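Local structure of 3,6-diketocamphane 1,6-monooxygenase (4UWM) at residues A[47-52]-A[110-115]. The protein catalyses the FMNH2- and oxygen-dependent Baeyer-Villiger oxidation of a diketocamphane to a lactone during growth of the bacterium on (-)-camphor. Residues are numbered along the deposited sequence; the frame is centred on the assembly and turned at random. Where two conformers were deposited one is given.
Sequences ASQIWE and GAYPQA
Gln49 sets CG over one face of the Tyr112 ring and its carboxamide on the same side, out past the CD2-CE2 edge, joining two loops beside the FMN pocket of a bacterial-luciferase-type TIM barrel: one follows strand 40-43, the other strand 105-108 and runs into helix 113-118. The amide is stacked at 28° to the ring plane, with Gln49 CD 3.4 Å from Tyr112 CE2. Gln49 CG makes a CH-pi contact, 4.1 Å from the ring centroid. With chi1 -68°, Gln49 CG stands beside its own backbone N; a bend at chi2 then carries CD beyond the ring edge. Gln49 NE2 donates to Glu52 OE1 (3.2 Å), meeting it from above the carboxylate plane and fixing the turn of the amide; Glu52 OE2 is hydrogen-bonded to Tyr284. An alanine at Gln49 would probably leave this Tyr112 face without its CG contact, the ring edge without the amide, and Glu52 OE1 without this donor. The Tyr112 side chain is about 6 Å from FMN at the nearest atoms.

No hydrogen bond crosses between the segments, and the Ala47-Ser48 end packs more loosely. Ala47 CB and Ala115 CB are 4.4 Å apart, and Ser48 CB lies 3.9 Å from Gln114 CB. Gln114 then turns away from the loop, and its NE2 bonds to Glu172 O of the second subunit. Buried Ser48 points OG at the helix start, 3.7 Å from Ala115 CB.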
loop_
_atom_site.group_PDB
_atom_site.type_symbol
_atom_site.label_atom_id
_atom_site.label_comp_id
_atom_site.label_asym_id
_atom_site.label_seq_id
_atom_site.Cartn_x
_atom_site.Cartn_y
_atom_site.Cartn_z
ATOM N N ALA A 47 -0.759 -4.386 13.548
ATOM C CA ALA A 47 -2.213 -4.427 13.319
ATOM C C ALA A 47 -3.037 -4.348 14.604
ATOM O O ALA A 47 -4.238 -4.088 14.540
ATOM C CB ALA A 47 -2.585 -5.691 12.536
ATOM N N SER A 48 -2.408 -4.555 15.768
ATOM C CA SER A 48 -3.191 -4.634 17.036
ATOM C C SER A 48 -2.891 -3.572 18.098
ATOM O O SER A 48 -3.541 -3.573 19.153
ATOM C CB SER A 48 -3.014 -6.029 17.671
ATOM O OG SER A 48 -1.654 -6.214 18.034
ATOM N N GLN A 49 -1.941 -2.672 17.825
ATOM C CA GLN A 49 -1.432 -1.708 18.837
ATOM C C GLN A 49 -2.027 -0.309 18.717
ATOM O O GLN A 49 -2.448 0.090 17.642
ATOM C CB GLN A 49 0.088 -1.615 18.759
ATOM C CG GLN A 49 0.810 -2.896 19.206
ATOM C CD GLN A 49 0.644 -3.148 20.692
ATOM O OE1 GLN A 49 -0.098 -4.031 21.098
ATOM N NE2 GLN A 49 1.321 -2.341 21.512
ATOM N N ILE A 50 -1.999 0.456 19.805
ATOM C CA ILE A 50 -2.564 1.819 19.808
ATOM C C ILE A 50 -1.553 2.894 19.448
ATOM O O ILE A 50 -1.795 3.677 18.536
ATOM C CB ILE A 50 -3.234 2.180 21.169
ATOM C CG1 ILE A 50 -4.366 1.203 21.494
ATOM C CG2 ILE A 50 -3.737 3.635 21.177
ATOM C CD1 ILE A 50 -5.578 1.321 20.604
ATOM N N TRP A 51 -0.453 2.961 20.196
ATOM C CA TRP A 51 0.595 3.930 19.928
ATOM C C TRP A 51 1.282 3.639 18.593
ATOM O O TRP A 51 1.566 4.568 17.826
ATOM C CB TRP A 51 1.652 3.944 21.040
ATOM C CG TRP A 51 1.251 4.568 22.361
ATOM C CD1 TRP A 51 0.557 3.973 23.368
ATOM C CD2 TRP A 51 1.586 5.895 22.829
ATOM N NE1 TRP A 51 0.433 4.844 24.439
ATOM C CE2 TRP A 51 1.052 6.027 24.132
ATOM C CE3 TRP A 51 2.291 6.967 22.281
ATOM C CZ2 TRP A 51 1.183 7.205 24.885
ATOM C CZ3 TRP A 51 2.423 8.155 23.038
ATOM C CH2 TRP A 51 1.864 8.256 24.316
ATOM N N GLU A 52 1.539 2.353 18.325
ATOM C CA GLU A 52 2.226 1.958 17.102
ATOM C C GLU A 52 1.125 1.609 16.102
ATOM O O GLU A 52 0.708 0.463 15.991
ATOM C CB GLU A 52 3.160 0.771 17.364
ATOM C CG GLU A 52 4.104 0.966 18.561
ATOM C CD GLU A 52 3.551 0.490 19.903
ATOM O OE1 GLU A 52 2.331 0.300 20.045
ATOM O OE2 GLU A 52 4.363 0.336 20.858
ATOM N N GLY A 110 6.931 -10.991 13.907
ATOM C CA GLY A 110 5.878 -10.345 14.698
ATOM C C GLY A 110 5.904 -10.805 16.158
ATOM O O GLY A 110 5.832 -12.002 16.445
ATOM N N ALA A 111 5.960 -9.839 17.063
ATOM C CA ALA A 111 6.069 -10.074 18.504
ATOM C C ALA A 111 4.756 -9.881 19.256
ATOM O O ALA A 111 4.741 -9.947 20.482
ATOM C CB ALA A 111 7.136 -9.148 19.079
ATOM N N TYR A 112 3.649 -9.654 18.544
ATOM C CA TYR A 112 2.367 -9.392 19.200
ATOM C C TYR A 112 1.368 -10.515 18.902
ATOM O O TYR A 112 0.836 -10.599 17.789
ATOM C CB TYR A 112 1.813 -8.009 18.789
ATOM C CG TYR A 112 2.687 -6.888 19.314
ATOM C CD1 TYR A 112 3.791 -6.435 18.592
ATOM C CD2 TYR A 112 2.447 -6.329 20.571
ATOM C CE1 TYR A 112 4.601 -5.427 19.086
ATOM C CE2 TYR A 112 3.246 -5.319 21.073
ATOM C CZ TYR A 112 4.320 -4.877 20.336
ATOM O OH TYR A 112 5.122 -3.872 20.843
ATOM N N PRO A 113 1.104 -11.388 19.888
ATOM C CA PRO A 113 0.182 -12.514 19.665
ATOM C C PRO A 113 -1.237 -12.131 19.240
ATOM O O PRO A 113 -1.893 -12.910 18.550
ATOM C CB PRO A 113 0.160 -13.238 21.023
ATOM C CG PRO A 113 0.794 -12.302 21.994
ATOM C CD PRO A 113 1.753 -11.466 21.208
ATOM N N GLN A 114 -1.734 -10.969 19.678
ATOM C CA GLN A 114 -3.075 -10.522 19.282
ATOM C C GLN A 114 -3.141 -10.357 17.758
ATOM O O GLN A 114 -4.133 -10.701 17.126
ATOM C CB GLN A 114 -3.456 -9.199 19.964
ATOM C CG GLN A 114 -3.621 -9.254 21.489
ATOM C CD GLN A 114 -4.880 -9.989 21.917
ATOM O OE1 GLN A 114 -4.974 -11.200 21.772
ATOM N NE2 GLN A 114 -5.858 -9.252 22.446
ATOM N N ALA A 115 -2.067 -9.825 17.177
ATOM C CA ALA A 115 -1.983 -9.657 15.713
ATOM C C ALA A 115 -1.739 -10.989 14.991
ATOM O O ALA A 115 -2.324 -11.245 13.940
ATOM C CB ALA A 115 -0.898 -8.651 15.352
#